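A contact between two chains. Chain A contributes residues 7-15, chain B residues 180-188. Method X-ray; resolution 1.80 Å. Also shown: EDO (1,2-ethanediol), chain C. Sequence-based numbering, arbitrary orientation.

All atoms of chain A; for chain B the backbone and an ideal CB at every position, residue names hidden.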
# COMPACT_ATOMS: atom_id res chain seq x y z
N LEU A 7 -5.07 14.61 13.08
CA LEU A 7 -4.55 13.91 11.91
C LEU A 7 -3.55 14.77 11.10
O LEU A 7 -3.83 15.93 10.80
CB LEU A 7 -5.69 13.49 10.98
CG LEU A 7 -5.23 12.82 9.67
CD1 LEU A 7 -4.53 11.42 9.83
CD2 LEU A 7 -6.42 12.66 8.66
N TYR A 8 -2.41 14.17 10.74
CA TYR A 8 -1.42 14.75 9.83
C TYR A 8 -1.15 13.70 8.78
O TYR A 8 -0.95 12.52 9.10
CB TYR A 8 -0.08 15.04 10.53
CG TYR A 8 -0.18 16.07 11.59
CD1 TYR A 8 -0.65 15.74 12.84
CD2 TYR A 8 0.15 17.39 11.32
CE1 TYR A 8 -0.75 16.65 13.81
CE2 TYR A 8 0.02 18.37 12.29
CZ TYR A 8 -0.40 18.00 13.56
OH TYR A 8 -0.54 18.95 14.56
N THR A 9 -1.11 14.15 7.54
CA THR A 9 -0.94 13.31 6.39
C THR A 9 0.23 13.87 5.56
O THR A 9 0.31 15.10 5.34
CB THR A 9 -2.26 13.32 5.55
OG1 THR A 9 -3.39 12.85 6.33
CG2 THR A 9 -2.13 12.47 4.33
N TRP A 10 1.15 13.00 5.14
CA TRP A 10 2.24 13.40 4.26
C TRP A 10 2.26 12.53 3.02
O TRP A 10 2.10 11.31 3.09
CB TRP A 10 3.59 13.32 4.94
CG TRP A 10 3.82 14.24 6.09
CD1 TRP A 10 4.28 15.54 6.05
CD2 TRP A 10 3.70 13.91 7.44
NE1 TRP A 10 4.39 16.05 7.34
CE2 TRP A 10 4.04 15.05 8.21
CE3 TRP A 10 3.27 12.76 8.11
CZ2 TRP A 10 3.99 15.05 9.61
CZ3 TRP A 10 3.23 12.77 9.50
CH2 TRP A 10 3.58 13.90 10.23
N ALA A 11 2.50 13.17 1.89
CA ALA A 11 2.75 12.49 0.64
C ALA A 11 4.24 12.57 0.33
O ALA A 11 4.85 13.65 0.45
CB ALA A 11 1.92 13.16 -0.48
N GLY A 12 4.83 11.47 -0.11
CA GLY A 12 6.15 11.50 -0.65
C GLY A 12 6.29 12.12 -2.04
O GLY A 12 5.41 11.92 -2.90
N LEU A 13 7.42 12.80 -2.25
CA LEU A 13 7.75 13.44 -3.52
C LEU A 13 8.80 12.62 -4.25
O LEU A 13 8.95 12.72 -5.47
CB LEU A 13 8.23 14.87 -3.29
CG LEU A 13 7.24 15.76 -2.55
CD1 LEU A 13 7.83 17.13 -2.24
CD2 LEU A 13 5.99 15.93 -3.33
N TRP A 14 9.54 11.80 -3.50
CA TRP A 14 10.44 10.85 -4.11
C TRP A 14 9.61 9.84 -4.91
O TRP A 14 8.42 9.66 -4.66
CB TRP A 14 11.31 10.17 -3.04
CG TRP A 14 10.52 9.40 -1.98
CD1 TRP A 14 9.93 9.90 -0.85
CD2 TRP A 14 10.27 7.98 -1.96
NE1 TRP A 14 9.29 8.90 -0.15
CE2 TRP A 14 9.51 7.70 -0.79
CE3 TRP A 14 10.61 6.92 -2.81
CZ2 TRP A 14 9.07 6.43 -0.47
CZ3 TRP A 14 10.20 5.62 -2.48
CH2 TRP A 14 9.43 5.40 -1.31
N ARG A 15 10.22 9.19 -5.89
CA ARG A 15 9.51 8.14 -6.65
C ARG A 15 10.43 6.94 -6.84
O ARG A 15 11.66 7.10 -6.97
CB ARG A 15 9.04 8.66 -8.03
CG ARG A 15 7.98 9.77 -8.04
CD ARG A 15 6.64 9.16 -7.66
NE ARG A 15 5.46 10.02 -7.62
CZ ARG A 15 5.14 10.83 -6.61
NH1 ARG A 15 5.94 11.01 -5.56
NH2 ARG A 15 3.99 11.49 -6.65
N UNK B 180 7.02 20.95 4.75
CA UNK B 180 7.73 20.67 3.54
C UNK B 180 9.05 20.07 3.92
O UNK B 180 9.81 20.63 4.70
CB UNK B 180 7.90 21.92 2.68
N UNK B 181 9.34 18.96 3.29
CA UNK B 181 10.68 18.40 3.30
C UNK B 181 11.03 18.42 1.84
O UNK B 181 10.58 17.54 1.08
CB UNK B 181 10.77 17.01 3.93
N UNK B 182 11.73 19.46 1.41
CA UNK B 182 11.84 19.76 0.01
C UNK B 182 12.33 18.63 -0.82
O UNK B 182 13.35 17.97 -0.50
CB UNK B 182 12.76 20.96 -0.19
N UNK B 183 11.55 18.35 -1.86
CA UNK B 183 11.87 17.27 -2.80
C UNK B 183 11.70 15.87 -2.25
O UNK B 183 12.03 14.90 -2.93
CB UNK B 183 13.31 17.43 -3.28
N UNK B 184 11.18 15.75 -1.02
CA UNK B 184 10.97 14.42 -0.42
C UNK B 184 9.57 14.18 0.14
O UNK B 184 8.99 13.11 -0.12
CB UNK B 184 11.99 14.21 0.70
N UNK B 185 9.04 15.13 0.94
CA UNK B 185 7.71 14.99 1.55
C UNK B 185 6.98 16.32 1.54
O UNK B 185 7.60 17.37 1.67
CB UNK B 185 7.82 14.46 2.98
N UNK B 186 5.67 16.24 1.36
CA UNK B 186 4.78 17.37 1.51
C UNK B 186 3.59 17.00 2.39
O UNK B 186 2.93 15.97 2.18
CB UNK B 186 4.30 17.86 0.14
N UNK B 187 3.28 17.89 3.33
CA UNK B 187 2.03 17.81 4.06
C UNK B 187 0.83 18.03 3.16
O UNK B 187 0.80 18.99 2.38
CB UNK B 187 2.02 18.83 5.20
N UNK B 188 -0.16 17.15 3.24
CA UNK B 188 -1.42 17.36 2.51
C UNK B 188 -2.42 18.03 3.42
O UNK B 188 -2.20 18.15 4.62
OXT UNK B 188 -3.46 18.50 2.93
CB UNK B 188 -1.98 16.04 1.98
C1 EDO C . -2.95 18.63 10.57
O1 EDO C . -4.14 18.62 11.37
C2 EDO C . -3.09 19.53 9.35
O2 EDO C . -2.11 19.10 8.39

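At positions 180 and 182 of chain B, CA-to-CB points away from chain A, and at 181 it runs sideways; at none of the three does an ideal CB have an atom of the chain A stretch within 5.5 Å. Chain A therefore sets no preference, and the residues are Asp180(B), Tyr181(B) and Pro182(B). Position 183 combines a phi of 71° with a psi of 6°, which by itself favours glycine, and Gly183(B) is found; its C atom lies 3.8 Å from CB of Leu13(A).

At position 184 the backbone does the main work, its O accepting a hydrogen bond from Leu13(A) N at 2.7 Å. CA-to-CB points away, yet the ideal CB is 5.0 Å from Trp14(A) CD1, so a flexible apolar chain could turn back to the indole. Leu184(B) does so, CD2 reaching 4.0 Å from Trp14(A) CB.

Position 185 pairs with Gly12(A), and its CB projects to the same face as Trp10(A). The glycine has no side chain, and the indole of Trp14(A) folds over it, with NE1 where a CB on Gly12(A) would clash. The glycine backbone and the indole together suit a large apolar or aromatic group. Phe185(B), chi1 m, packs against both: CD1 lies 3.9 Å from Gly12(A) CA, and the edge of Trp14(A) points toward the phenyl face in an offset arrangement, planes at 75°.

Position 186 is locked to Ala11(A) by two backbone hydrogen bonds, Ala11(A) N to its O at 2.8 Å and its N to Ala11(A) O at 2.9 Å. The CB shares the face of Ala11(A), 4.3 Å from Leu13(A) CD2. Many extended chains, polar or apolar, would fit. Gln186(B) stretches out with chi1 and chi2 both t, and its OE1 lies 3.9 Å from Leu13(A) CD2.

At position 187 the CB stands 4.1 Å from Trp10(A) CD1, with the ring of Tyr8(A) farther along the same side. A long chain with a flat or cationic end could use both aromatics; a long aliphatic one could cover the indole. Arg187(B) lays CD over the five-membered ring of Trp10(A), 4.2 Å from its centroid, and places a guanidinium face over Tyr8(A) CD2, 3.5 Å from NH1. NH1 also donates to O2 of the ethanediol at 3.0 Å.

Position 188 ends the chain, and its N donates to Thr9(A) O at 3.0 Å. Thr9(A) CG2 and Ala11(A) CB offer small apolar contacts, so a branched aliphatic is apt. Leu188(B) sets CD1 3.6 Å from Ala11(A) CB, while water 1 bridges its O (2.7 Å) to Thr9(A) N (3.0 Å).

Chain B, residues 180-188: DYPGLFQRL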
# COMPACT_ATOMS: atom_id res chain seq x y z
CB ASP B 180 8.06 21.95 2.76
CG ASP B 180 6.86 22.58 2.16
OD1 ASP B 180 5.93 21.83 1.79
OD2 ASP B 180 6.87 23.83 1.97
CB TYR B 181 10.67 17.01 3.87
CG TYR B 181 12.01 16.48 4.32
CD1 TYR B 181 13.17 16.61 3.51
CD2 TYR B 181 12.15 15.80 5.53
CE1 TYR B 181 14.40 16.11 3.91
CE2 TYR B 181 13.41 15.27 5.93
CZ TYR B 181 14.54 15.46 5.10
OH TYR B 181 15.80 14.95 5.43
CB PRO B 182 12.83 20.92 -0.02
CG PRO B 182 12.62 21.58 1.29
CD PRO B 182 12.42 20.47 2.23
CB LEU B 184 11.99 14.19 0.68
CG LEU B 184 13.39 13.70 0.25
CD1 LEU B 184 14.28 13.57 1.44
CD2 LEU B 184 13.33 12.38 -0.45
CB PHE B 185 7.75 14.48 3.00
CG PHE B 185 8.43 13.13 3.18
CD1 PHE B 185 7.75 11.96 2.93
CD2 PHE B 185 9.76 13.07 3.59
CE1 PHE B 185 8.37 10.75 3.09
CE2 PHE B 185 10.39 11.87 3.72
CZ PHE B 185 9.68 10.68 3.46
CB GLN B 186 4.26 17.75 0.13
CG GLN B 186 3.75 19.17 0.02
CD GLN B 186 3.23 19.43 -1.39
OE1 GLN B 186 3.31 18.55 -2.28
NE2 GLN B 186 2.68 20.62 -1.61
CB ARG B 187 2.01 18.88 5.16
CG ARG B 187 0.80 18.76 6.10
CD ARG B 187 1.09 17.92 7.32
NE ARG B 187 2.07 18.56 8.20
CZ ARG B 187 1.83 19.62 8.99
NH1 ARG B 187 0.63 20.13 9.13
NH2 ARG B 187 2.81 20.14 9.72
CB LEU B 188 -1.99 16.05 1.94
CG LEU B 188 -0.97 15.37 1.02
CD1 LEU B 188 -1.39 13.98 0.61
CD2 LEU B 188 -0.68 16.29 -0.17
O HOH W 1 -2.20 16.91 6.99
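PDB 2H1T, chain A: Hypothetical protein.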